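Local coordinates for R.Ecl18kI (Enterobacter cloacae, PDB 2GB7), which recognises the double-stranded DNA sequence 5'-CCNGG-3' as a type II restriction endonuclease and cleaves it ahead of the first cytosine, at residues L130-V141 with Y291-R299. The protein carries 1 engineered substitution. Residues are numbered along the deposited sequence; the frame is centred on the assembly and turned at random.
Sequences LLMMGAGIPVDV and YVVNYYRNR
A single phenol hydroxyl, that of Tyr295, bonds the backbone on both sides of Pro138: Tyr295 OH donates to Ile137 O at 2.6 Å and accepts from Val139 N at 2.9 Å. The loop it holds leads from the Schellman motif closing helix 102-134, where Gly136 takes positive phi, into edge strand 140-141 of the mixed sheet in this nuclease of the PD-(D/E)XK superfamily. The case illustrates how a side chain from a distant helix, here 290-302, can satisfy two backbone polar atoms of a helix-to-strand connection. Tyr295 CG lies opposite its own backbone N (chi1 162°), which carries the ring out to the loop. Met133 CG sits almost centrally over one face of that ring, 3.6 Å from its centroid, a CH-pi contact, with SD obliquely placed in a Met-aromatic contact. Extended beyond CG, the methionine is a knob in a hole formed by Tyr291, Val292, Tyr295 and Tyr296, and Met133 CE ends 3.5 Å from Tyr296 OH. Beside it, Leu130 CD2 meets Val292 CG2, while Tyr291 directs its ring edge at Gly134, with Tyr291 OH 3.2 Å from Gly134 CA. One turn after Tyr295, Arg299 lays a guanidinium face over Pro138 and Val139 N, and Arg299 NH1 makes a bent bond to Val139 O (N-H...O 137°), whose 2.5 Å length is doubtfully short. Asp140 OD2 bonds Val166 N and Ser278 OG, whereas OD1 takes Gln282 NE2 and a salt bridge: Arg299 NH2 reaches the syn side of Asp140 OD1 at 3.0 Å, 32° out of the carboxylate plane.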
loop_
_atom_site.group_PDB
_atom_site.type_symbol
_atom_site.label_atom_id
_atom_site.label_comp_id
_atom_site.label_asym_id
_atom_site.label_seq_id
_atom_site.Cartn_x
_atom_site.Cartn_y
_atom_site.Cartn_z
ATOM N N LEU F 130 -9.079 1.190 22.400
ATOM C CA LEU F 130 -9.894 1.787 23.462
ATOM C C LEU F 130 -11.296 1.193 23.546
ATOM O O LEU F 130 -11.847 1.111 24.620
ATOM C CB LEU F 130 -9.945 3.315 23.317
ATOM C CG LEU F 130 -8.590 3.974 23.582
ATOM C CD1 LEU F 130 -8.635 5.444 23.203
ATOM C CD2 LEU F 130 -8.190 3.859 25.048
ATOM N N LEU F 131 -11.838 0.750 22.414
ATOM C CA LEU F 131 -13.113 0.027 22.402
ATOM C C LEU F 131 -13.039 -1.239 23.254
ATOM O O LEU F 131 -13.899 -1.482 24.064
ATOM C CB LEU F 131 -13.509 -0.314 20.957
ATOM C CG LEU F 131 -14.717 -1.229 20.755
ATOM C CD1 LEU F 131 -15.950 -0.580 21.354
ATOM C CD2 LEU F 131 -14.913 -1.469 19.279
ATOM N N MET F 132 -12.019 -2.067 23.021
ATOM C CA MET F 132 -11.863 -3.294 23.820
ATOM C C MET F 132 -11.637 -2.973 25.299
ATOM O O MET F 132 -12.244 -3.609 26.166
ATOM C CB MET F 132 -10.695 -4.111 23.255
ATOM C CG MET F 132 -10.868 -4.491 21.799
ATOM S SD MET F 132 -12.398 -5.353 21.428
ATOM C CE MET F 132 -11.949 -6.981 21.991
ATOM N N MET F 133 -10.834 -1.938 25.596
ATOM C CA MET F 133 -10.607 -1.509 27.002
ATOM C C MET F 133 -11.889 -1.023 27.653
ATOM O O MET F 133 -12.238 -1.428 28.774
ATOM C CB MET F 133 -9.542 -0.431 27.074
ATOM C CG MET F 133 -8.217 -0.945 26.578
ATOM S SD MET F 133 -6.946 0.313 26.588
ATOM C CE MET F 133 -5.588 -0.771 26.079
ATOM N N GLY F 134 -12.629 -0.202 26.923
ATOM C CA GLY F 134 -13.923 0.278 27.404
ATOM C C GLY F 134 -14.878 -0.882 27.696
ATOM O O GLY F 134 -15.661 -0.854 28.660
ATOM N N ALA F 135 -14.839 -1.899 26.832
ATOM C CA ALA F 135 -15.677 -3.102 26.979
ATOM C C ALA F 135 -15.235 -3.989 28.158
ATOM O O ALA F 135 -15.941 -4.922 28.549
ATOM C CB ALA F 135 -15.660 -3.881 25.688
ATOM N N GLY F 136 -14.071 -3.658 28.716
ATOM C CA GLY F 136 -13.421 -4.364 29.821
ATOM C C GLY F 136 -12.816 -5.701 29.425
ATOM O O GLY F 136 -12.591 -6.572 30.285
ATOM N N ILE F 137 -12.622 -5.876 28.125
ATOM C CA ILE F 137 -12.154 -7.152 27.593
ATOM C C ILE F 137 -10.630 -7.141 27.679
ATOM O O ILE F 137 -10.023 -6.175 27.288
ATOM C CB ILE F 137 -12.675 -7.354 26.158
ATOM C CG1 ILE F 137 -14.203 -7.502 26.182
ATOM C CG2 ILE F 137 -12.035 -8.587 25.481
ATOM C CD1 ILE F 137 -14.876 -7.476 24.814
ATOM N N PRO F 138 -10.024 -8.231 28.215
ATOM C CA PRO F 138 -8.552 -8.278 28.314
ATOM C C PRO F 138 -7.924 -8.434 26.960
ATOM O O PRO F 138 -8.240 -9.387 26.263
ATOM C CB PRO F 138 -8.295 -9.541 29.136
ATOM C CG PRO F 138 -9.515 -10.418 28.927
ATOM C CD PRO F 138 -10.673 -9.438 28.741
ATOM N N VAL F 139 -7.053 -7.489 26.608
ATOM C CA VAL F 139 -6.272 -7.558 25.385
ATOM C C VAL F 139 -4.850 -7.092 25.631
ATOM O O VAL F 139 -4.575 -6.214 26.480
ATOM C CB VAL F 139 -6.859 -6.729 24.218
ATOM C CG1 VAL F 139 -8.229 -7.257 23.802
ATOM C CG2 VAL F 139 -6.904 -5.202 24.583
ATOM N N ASP F 140 -3.944 -7.721 24.904
ATOM C CA ASP F 140 -2.621 -7.187 24.732
ATOM C C ASP F 140 -2.587 -6.471 23.409
ATOM O O ASP F 140 -3.179 -6.918 22.420
ATOM C CB ASP F 140 -1.549 -8.276 24.759
ATOM C CG ASP F 140 -1.235 -8.755 26.169
ATOM O OD1 ASP F 140 -1.801 -8.207 27.142
ATOM O OD2 ASP F 140 -0.445 -9.718 26.316
ATOM N N VAL F 141 -1.872 -5.356 23.404
ATOM C CA VAL F 141 -1.746 -4.528 22.237
ATOM C C VAL F 141 -0.336 -4.760 21.697
ATOM O O VAL F 141 0.653 -4.418 22.343
ATOM C CB VAL F 141 -1.938 -3.047 22.602
ATOM C CG1 VAL F 141 -1.807 -2.145 21.359
ATOM C CG2 VAL F 141 -3.276 -2.856 23.309
ATOM N N TYR F 291 -6.479 6.614 31.851
ATOM C CA TYR F 291 -7.582 5.652 31.610
ATOM C C TYR F 291 -7.034 4.284 31.238
ATOM O O TYR F 291 -7.574 3.261 31.644
ATOM C CB TYR F 291 -8.537 6.145 30.523
ATOM C CG TYR F 291 -9.707 5.207 30.207
ATOM C CD1 TYR F 291 -10.937 5.354 30.861
ATOM C CD2 TYR F 291 -9.592 4.194 29.243
ATOM C CE1 TYR F 291 -12.021 4.528 30.545
ATOM C CE2 TYR F 291 -10.666 3.345 28.950
ATOM C CZ TYR F 291 -11.878 3.533 29.607
ATOM O OH TYR F 291 -12.937 2.710 29.319
ATOM N N VAL F 292 -5.971 4.282 30.445
ATOM C CA VAL F 292 -5.404 3.043 29.969
ATOM C C VAL F 292 -4.602 2.361 31.075
ATOM O O VAL F 292 -4.677 1.138 31.259
ATOM C CB VAL F 292 -4.524 3.293 28.735
ATOM C CG1 VAL F 292 -3.890 1.993 28.283
ATOM C CG2 VAL F 292 -5.376 3.881 27.599
ATOM N N VAL F 293 -3.836 3.154 31.819
ATOM C CA VAL F 293 -3.124 2.628 32.987
ATOM C C VAL F 293 -4.120 1.978 33.949
ATOM O O VAL F 293 -3.875 0.887 34.433
ATOM C CB VAL F 293 -2.261 3.713 33.703
ATOM C CG1 VAL F 293 -1.656 3.170 35.004
ATOM C CG2 VAL F 293 -1.173 4.192 32.786
ATOM N N ASN F 294 -5.242 2.640 34.214
ATOM C CA ASN F 294 -6.179 2.052 35.140
ATOM C C ASN F 294 -6.757 0.738 34.608
ATOM O O ASN F 294 -6.944 -0.203 35.374
ATOM C CB ASN F 294 -7.225 3.091 35.534
ATOM C CG ASN F 294 -6.579 4.249 36.295
ATOM O OD1 ASN F 294 -5.431 4.159 36.738
ATOM N ND2 ASN F 294 -7.327 5.342 36.447
ATOM N N TYR F 295 -6.996 0.659 33.301
ATOM C CA TYR F 295 -7.469 -0.575 32.670
ATOM C C TYR F 295 -6.479 -1.707 32.896
ATOM O O TYR F 295 -6.861 -2.821 33.275
ATOM C CB TYR F 295 -7.698 -0.339 31.169
ATOM C CG TYR F 295 -7.753 -1.612 30.363
ATOM C CD1 TYR F 295 -8.939 -2.314 30.219
ATOM C CD2 TYR F 295 -6.610 -2.098 29.749
ATOM C CE1 TYR F 295 -8.971 -3.498 29.498
ATOM C CE2 TYR F 295 -6.631 -3.253 29.006
ATOM C CZ TYR F 295 -7.813 -3.955 28.893
ATOM O OH TYR F 295 -7.832 -5.109 28.148
ATOM N N TYR F 296 -5.197 -1.424 32.684
ATOM C CA TYR F 296 -4.183 -2.450 32.887
ATOM C C TYR F 296 -4.024 -2.836 34.361
ATOM O O TYR F 296 -3.844 -4.004 34.690
ATOM C CB TYR F 296 -2.863 -2.004 32.306
ATOM C CG TYR F 296 -2.786 -2.138 30.803
ATOM C CD1 TYR F 296 -2.695 -1.008 30.008
ATOM C CD2 TYR F 296 -2.769 -3.396 30.178
ATOM C CE1 TYR F 296 -2.620 -1.099 28.642
ATOM C CE2 TYR F 296 -2.703 -3.502 28.776
ATOM C CZ TYR F 296 -2.626 -2.322 28.027
ATOM O OH TYR F 296 -2.514 -2.299 26.644
ATOM N N ARG F 297 -4.101 -1.858 35.254
ATOM C CA ARG F 297 -3.923 -2.176 36.667
ATOM C C ARG F 297 -5.084 -3.021 37.200
ATOM O O ARG F 297 -4.876 -3.842 38.094
ATOM C CB ARG F 297 -3.558 -0.926 37.505
ATOM C CG ARG F 297 -4.586 0.132 37.618
ATOM C CD ARG F 297 -4.111 1.290 38.532
ATOM N NE ARG F 297 -2.764 1.780 38.213
ATOM C CZ ARG F 297 -2.224 2.886 38.735
ATOM N NH1 ARG F 297 -2.912 3.621 39.603
ATOM N NH2 ARG F 297 -0.996 3.263 38.394
ATOM N N ASN F 298 -6.284 -2.889 36.622
ATOM C CA ASN F 298 -7.374 -3.824 36.958
ATOM C C ASN F 298 -6.995 -5.254 36.587
ATOM O O ASN F 298 -7.271 -6.199 37.329
ATOM C CB ASN F 298 -8.678 -3.470 36.253
ATOM C CG ASN F 298 -9.268 -2.167 36.732
ATOM O OD1 ASN F 298 -9.081 -1.765 37.892
ATOM N ND2 ASN F 298 -10.014 -1.500 35.847
ATOM N N ARG F 299 -6.354 -5.408 35.433
ATOM C CA ARG F 299 -5.930 -6.745 35.023
ATOM C C ARG F 299 -4.829 -7.295 35.913
ATOM O O ARG F 299 -4.831 -8.471 36.225
ATOM C CB ARG F 299 -5.507 -6.742 33.555
ATOM C CG ARG F 299 -6.726 -6.595 32.659
ATOM C CD ARG F 299 -6.365 -6.336 31.252
ATOM N NE ARG F 299 -5.525 -7.386 30.672
ATOM C CZ ARG F 299 -4.830 -7.203 29.557
ATOM N NH1 ARG F 299 -4.902 -6.037 28.942
ATOM N NH2 ARG F 299 -4.080 -8.172 29.055
#